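Local coordinates for protein fluvirucin B1 DH domain from module 1 (Actinomadura vulgaris, PDB 6OBV) that probably dehydrates a beta-hydroxyacyl polyketide intermediate in the first module of the fluvirucin B1 polyketide synthase, yielding a double bond, at residues 56-59 and 65-68; 80-85 and 145-150; 106-111 and 303-308. One frame throughout, in Å; residues are numbered along the deposited sequence.

Contact 1: 56-59 and 65-68; sequences GRIS and WLAD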
# COMPACT_ATOMS: atom_id res chain seq x y z
N GLY A 56 -4.80 7.19 -0.28
CA GLY A 56 -5.27 8.28 -1.11
C GLY A 56 -4.64 9.58 -0.67
O GLY A 56 -3.72 9.61 0.15
N ARG A 57 -5.14 10.66 -1.26
CA ARG A 57 -4.63 11.99 -0.95
C ARG A 57 -5.75 13.00 -1.18
O ARG A 57 -6.60 12.81 -2.06
CB ARG A 57 -3.39 12.32 -1.79
CG ARG A 57 -3.59 13.42 -2.80
CD ARG A 57 -2.35 13.67 -3.63
NE ARG A 57 -1.26 14.23 -2.85
CZ ARG A 57 -0.05 14.51 -3.35
NH1 ARG A 57 0.21 14.27 -4.63
NH2 ARG A 57 0.89 15.01 -2.56
N ILE A 58 -5.77 14.06 -0.36
CA ILE A 58 -6.76 15.12 -0.51
C ILE A 58 -6.07 16.47 -0.31
O ILE A 58 -4.98 16.56 0.26
CB ILE A 58 -7.95 14.97 0.46
CG1 ILE A 58 -7.47 14.98 1.90
CG2 ILE A 58 -8.74 13.68 0.18
CD1 ILE A 58 -8.57 14.74 2.91
N SER A 59 -6.73 17.52 -0.78
CA SER A 59 -6.23 18.89 -0.65
C SER A 59 -7.37 19.81 -1.03
O SER A 59 -8.26 19.43 -1.79
CB SER A 59 -5.02 19.15 -1.54
OG SER A 59 -5.40 19.75 -2.76
N TRP A 65 -14.43 21.42 -1.29
CA TRP A 65 -15.38 21.46 -0.19
C TRP A 65 -14.68 21.38 1.17
O TRP A 65 -15.27 21.80 2.18
CB TRP A 65 -16.39 20.32 -0.35
CG TRP A 65 -15.78 18.94 -0.49
CD1 TRP A 65 -15.47 18.31 -1.65
CD2 TRP A 65 -15.44 18.03 0.57
NE1 TRP A 65 -14.94 17.06 -1.39
CE2 TRP A 65 -14.93 16.86 -0.03
CE3 TRP A 65 -15.53 18.09 1.97
CZ2 TRP A 65 -14.48 15.76 0.72
CZ3 TRP A 65 -15.09 16.98 2.72
CH2 TRP A 65 -14.57 15.84 2.09
N LEU A 66 -13.45 20.86 1.22
CA LEU A 66 -12.69 20.82 2.47
C LEU A 66 -12.65 22.18 3.15
O LEU A 66 -12.78 22.28 4.37
CB LEU A 66 -11.26 20.36 2.21
CG LEU A 66 -11.02 18.88 1.93
CD1 LEU A 66 -9.59 18.73 1.44
CD2 LEU A 66 -11.28 18.05 3.18
N ALA A 67 -12.50 23.25 2.36
CA ALA A 67 -12.31 24.58 2.90
C ALA A 67 -13.52 25.09 3.66
O ALA A 67 -13.42 26.13 4.32
CB ALA A 67 -11.98 25.57 1.79
N ASP A 68 -14.64 24.39 3.60
CA ASP A 68 -15.92 24.92 4.03
C ASP A 68 -16.47 24.23 5.27
O ASP A 68 -17.66 24.39 5.58
CB ASP A 68 -16.92 24.81 2.89
CG ASP A 68 -16.73 25.86 1.85
OD1 ASP A 68 -15.94 26.79 2.09
OD2 ASP A 68 -17.38 25.77 0.79
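Leu66 points its side chain from the 3-10 segment that runs through Trp65, Leu66 and Ala67 toward Ile58 and Ser59, where strand 52-58 gives way to loop. Its outer half is nearly straight: CD1 lies anti to CA (chi2 169°), so this methyl is carried outward to become the leading atom. There it rests 3.5 Å from Ser59 C and 3.6 Å from Ser59 O, meeting the peptide carbonyl, while the serine CB points away from the leucine. Ile58 adds a looser apolar contact: its CB is 4.2 Å from Leu66 CD1, and the rest of the isoleucine packs on Val115 and Leu117 of the neighbouring strand and on Phe77. The Trp65 ring makes a T-shaped (edge-to-face) stack with His226. The CA atoms of Ser59 and Leu66 are 7.4 Å apart, a gap bridged mainly by the leucine side chain. The contact thus closes the short connection between strand 52-58, part of the hotdog sheet expected from the family, and strand 69-71. No hydrogen bond crosses between the segments. Ser59 OG and Ser59 O find partners in the connecting loop, at Thr61 N and Thr62 OG1, which implies that the contact itself rests on nondirectional methyl packing.

Contact 2: 80-85 and 145-150; sequences TGFVEL and RHAAGT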
# COMPACT_ATOMS: atom_id res chain seq x y z
N THR A 80 -17.89 12.94 9.06
CA THR A 80 -18.57 12.16 8.03
C THR A 80 -17.62 11.74 6.93
O THR A 80 -17.88 10.75 6.24
CB THR A 80 -19.74 12.94 7.42
OG1 THR A 80 -19.28 14.17 6.86
CG2 THR A 80 -20.83 13.22 8.47
N GLY A 81 -16.52 12.45 6.73
CA GLY A 81 -15.54 11.99 5.77
C GLY A 81 -14.91 10.68 6.20
O GLY A 81 -14.61 9.82 5.37
N PHE A 82 -14.72 10.52 7.51
CA PHE A 82 -14.15 9.28 8.02
C PHE A 82 -15.14 8.13 7.87
O PHE A 82 -14.75 7.00 7.60
CB PHE A 82 -13.71 9.46 9.47
CG PHE A 82 -12.52 10.37 9.62
CD1 PHE A 82 -11.31 10.03 9.03
CD2 PHE A 82 -12.62 11.56 10.32
CE1 PHE A 82 -10.21 10.87 9.17
CE2 PHE A 82 -11.52 12.40 10.45
CZ PHE A 82 -10.32 12.06 9.88
N VAL A 83 -16.43 8.42 8.07
CA VAL A 83 -17.47 7.44 7.78
C VAL A 83 -17.38 7.01 6.32
O VAL A 83 -17.46 5.83 5.99
CB VAL A 83 -18.86 8.03 8.10
CG1 VAL A 83 -19.94 7.26 7.36
CG2 VAL A 83 -19.15 8.05 9.61
N GLU A 84 -17.22 7.98 5.41
CA GLU A 84 -17.14 7.64 4.00
C GLU A 84 -15.89 6.82 3.69
O GLU A 84 -15.94 5.85 2.91
CB GLU A 84 -17.16 8.90 3.13
CG GLU A 84 -16.74 8.64 1.65
CD GLU A 84 -17.82 7.91 0.83
OE1 GLU A 84 -18.90 7.61 1.41
OE2 GLU A 84 -17.60 7.66 -0.39
N LEU A 85 -14.76 7.16 4.31
CA LEU A 85 -13.52 6.43 4.07
C LEU A 85 -13.62 5.01 4.58
O LEU A 85 -13.24 4.05 3.89
CB LEU A 85 -12.36 7.16 4.73
CG LEU A 85 -11.92 8.41 3.97
CD1 LEU A 85 -10.89 9.23 4.73
CD2 LEU A 85 -11.39 8.01 2.58
N ARG A 145 -3.50 8.59 13.91
CA ARG A 145 -4.75 7.86 13.80
C ARG A 145 -5.93 8.77 14.15
O ARG A 145 -5.96 9.37 15.22
CB ARG A 145 -4.74 6.62 14.69
CG ARG A 145 -5.76 5.58 14.24
CD ARG A 145 -5.70 4.32 15.06
NE ARG A 145 -6.02 4.54 16.46
CZ ARG A 145 -6.20 3.56 17.34
NH1 ARG A 145 -6.09 2.29 16.96
NH2 ARG A 145 -6.49 3.85 18.60
N HIS A 146 -6.89 8.87 13.24
CA HIS A 146 -8.03 9.76 13.43
C HIS A 146 -9.33 9.04 13.72
O HIS A 146 -10.28 9.66 14.21
CB HIS A 146 -8.21 10.66 12.19
CG HIS A 146 -7.08 11.63 11.98
ND1 HIS A 146 -6.90 12.73 12.78
CD2 HIS A 146 -6.07 11.64 11.09
CE1 HIS A 146 -5.83 13.39 12.38
NE2 HIS A 146 -5.30 12.75 11.36
N ALA A 147 -9.41 7.75 13.43
CA ALA A 147 -10.67 7.02 13.49
C ALA A 147 -10.33 5.54 13.59
O ALA A 147 -9.39 5.07 12.96
CB ALA A 147 -11.52 7.29 12.24
N ALA A 148 -11.08 4.83 14.42
CA ALA A 148 -10.88 3.40 14.56
C ALA A 148 -12.23 2.78 14.83
O ALA A 148 -13.05 3.35 15.56
CB ALA A 148 -9.92 3.07 15.71
N GLY A 149 -12.47 1.62 14.24
CA GLY A 149 -13.71 0.93 14.54
C GLY A 149 -13.79 -0.48 14.01
O GLY A 149 -12.77 -1.19 13.98
N THR A 150 -14.99 -0.90 13.60
CA THR A 150 -15.24 -2.28 13.21
C THR A 150 -16.24 -2.33 12.07
O THR A 150 -17.30 -1.69 12.11
CB THR A 150 -15.77 -3.08 14.40
OG1 THR A 150 -14.76 -3.14 15.41
CG2 THR A 150 -16.12 -4.49 13.98
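Phe82 is the one residue of 80-85 that touches strand segment 145-150, and it meets both His146 and Ala147. Two residues earlier, Thr80 bonds through OG1 to Pro227 O. From the helix backbone Phe82 sends CB toward Ala147, and the two CB atoms stand 4.1 Å apart. With CG anti to the carbonyl carbon (chi1 -70°), the ring then runs past the alanine methyl, 4.2 Å from Phe82 CG to Ala147 CB, and continues to His146. At the far end Phe82 CZ lies 3.4 Å from His146 CB and 3.9 Å from His146 CG. Phe82 CE1 is also close, 3.6 Å from His146 CB. The two rings are nearly parallel, their planes at 21°, but a centroid separation of 5.8 Å leaves them slid apart with hardly any overlap; the histidine meets the phenyl mainly through its methylene. Two adjacent strand residues can both face the helix here because His146 and Ala147 form a classic beta bulge opposite Val134. In the hotdog fold expected of this dehydratase family, antiparallel strands wrap a central helix, and helix 79-92 fills that place against strand 144-152. Phe82 packs further on Leu103 and Val134 and edge-to-face on Phe77, while His146 ND1 is bonded to Ala105 O, which limits the rotation of the imidazole. Further along the helix, the Glu84 carboxylate is hydrogen-bonded to His37 NE2, Gly224 N and Ile225 N.

Contact 3: 106-111 and 303-308; sequences PLVIEG and GGLSSR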
# COMPACT_ATOMS: atom_id res chain seq x y z
N PRO A 106 -8.96 14.97 15.89
CA PRO A 106 -9.35 15.80 14.75
C PRO A 106 -8.22 15.87 13.74
O PRO A 106 -7.04 15.74 14.08
CB PRO A 106 -9.63 17.17 15.39
CG PRO A 106 -9.10 17.07 16.79
CD PRO A 106 -9.13 15.66 17.18
N LEU A 107 -8.60 16.02 12.47
CA LEU A 107 -7.69 16.19 11.34
C LEU A 107 -7.83 17.62 10.87
O LEU A 107 -8.86 17.98 10.27
CB LEU A 107 -8.00 15.20 10.22
CG LEU A 107 -7.34 15.48 8.86
CD1 LEU A 107 -5.80 15.63 8.96
CD2 LEU A 107 -7.73 14.41 7.86
N VAL A 108 -6.84 18.45 11.18
CA VAL A 108 -6.78 19.83 10.72
C VAL A 108 -6.21 19.85 9.31
O VAL A 108 -5.18 19.21 9.04
CB VAL A 108 -5.93 20.69 11.67
CG1 VAL A 108 -5.56 22.00 11.02
CG2 VAL A 108 -6.65 20.95 12.98
N ILE A 109 -6.85 20.58 8.41
CA ILE A 109 -6.33 20.82 7.07
C ILE A 109 -5.66 22.18 7.05
O ILE A 109 -6.34 23.20 7.18
CB ILE A 109 -7.43 20.77 5.99
CG1 ILE A 109 -8.34 19.55 6.15
CG2 ILE A 109 -6.77 20.85 4.62
CD1 ILE A 109 -7.70 18.24 5.76
N GLU A 110 -4.35 22.21 6.85
CA GLU A 110 -3.59 23.45 6.92
C GLU A 110 -3.47 24.05 5.52
O GLU A 110 -2.58 23.67 4.75
CB GLU A 110 -2.22 23.21 7.55
CG GLU A 110 -1.60 24.46 8.16
CD GLU A 110 -2.53 25.16 9.15
OE1 GLU A 110 -2.95 24.52 10.14
OE2 GLU A 110 -2.84 26.36 8.92
N GLY A 111 -4.35 24.99 5.19
CA GLY A 111 -4.26 25.65 3.90
C GLY A 111 -4.51 24.67 2.77
O GLY A 111 -5.38 23.79 2.86
N GLY A 303 -11.09 26.81 23.07
CA GLY A 303 -9.65 26.90 23.03
C GLY A 303 -8.93 25.63 22.64
O GLY A 303 -7.69 25.62 22.62
N GLY A 304 -9.66 24.56 22.35
CA GLY A 304 -9.06 23.32 21.93
C GLY A 304 -8.49 23.39 20.54
O GLY A 304 -7.27 23.35 20.35
N LEU A 305 -9.36 23.51 19.54
CA LEU A 305 -8.89 23.44 18.16
C LEU A 305 -8.80 24.79 17.48
O LEU A 305 -8.04 24.93 16.51
CB LEU A 305 -9.80 22.52 17.35
CG LEU A 305 -9.41 21.10 17.73
CD1 LEU A 305 -10.57 20.18 17.46
CD2 LEU A 305 -8.13 20.69 16.99
N SER A 306 -9.53 25.79 17.95
CA SER A 306 -9.31 27.18 17.57
C SER A 306 -9.14 28.02 18.83
O SER A 306 -9.32 27.54 19.95
CB SER A 306 -10.45 27.70 16.70
OG SER A 306 -11.71 27.29 17.22
N SER A 307 -8.78 29.28 18.65
CA SER A 307 -8.64 30.14 19.82
C SER A 307 -10.00 30.40 20.46
O SER A 307 -11.06 30.29 19.83
CB SER A 307 -8.00 31.46 19.43
OG SER A 307 -7.03 31.22 18.43
N ARG A 308 -9.97 30.70 21.76
CA ARG A 308 -11.17 31.17 22.42
C ARG A 308 -11.55 32.55 21.88
O ARG A 308 -10.68 33.33 21.48
CB ARG A 308 -10.95 31.27 23.93
CG ARG A 308 -10.87 29.95 24.65
CD ARG A 308 -10.54 30.20 26.11
NE ARG A 308 -10.11 28.99 26.80
CZ ARG A 308 -8.87 28.51 26.77
NH1 ARG A 308 -7.92 29.14 26.08
NH2 ARG A 308 -8.57 27.41 27.42
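Leu305 reaches from the C-terminal tail to Pro106 and Val108, and carries its side of the contact alone. Its CB points at the 106-111 loop but is still well short of it, 5.5 Å from Pro106 CG. One bond further, CG comes to 4.1 Å from Pro106 CG, placed there by a first torsion that sets it anti to the carbonyl carbon (chi1 -77°). The branch then meets the proline at its CB-CG bond. CD1 makes the shortest approach, 3.5 Å to Pro106 CG, and lies 3.8 Å from Pro106 CB. CD2 straddles the gap between the two partners: it is 3.8 Å from Pro106 CG and, more loosely, 4.3 Å from Val108 CG2. Both methyls therefore touch the same two ring atoms, and the two side chains pass at a slant. Leu107, between the partners, directs its CB away. Only 118 Å² is buried, no hydrogen bond joins the segments, and Pro106 is exposed, so this is light apolar packing at the surface. Leu305 O is bonded separately to Thr74 OG1, and backbone bonds tie Leu107 to Phe77 and Ile109 to Val75, so both segments are bonded to residues of 74-77. In the double-hotdog layout expected of polyketide synthase dehydratases, this pairing returns the tail that follows the last strand, 288-299, to a loop of the N-terminal half.

Overall arrangement
Contacts 2 and 3 touch directly: His146 CE1 lies 3.1 Å from Pro106 O and 3.5 Å from Leu107 CA, while Phe82 CZ is 3.9 Å from Leu107 CB. Their centres are nevertheless about 18 Å apart, and their segments alternate along the chain. Contact 1 precedes both in sequence. Its centre is about 15 Å from each of the others, and its nearest atoms stop about 5 Å short of contact 2 and about 4 Å short of contact 3. Phe77 packs with Ile58 and Phe82 and also with Leu107, which lies between the contacting residues of contact 3. All three probably belong to the N-terminal hotdog of a double-hotdog dehydratase, contact 3 joining it to the tail.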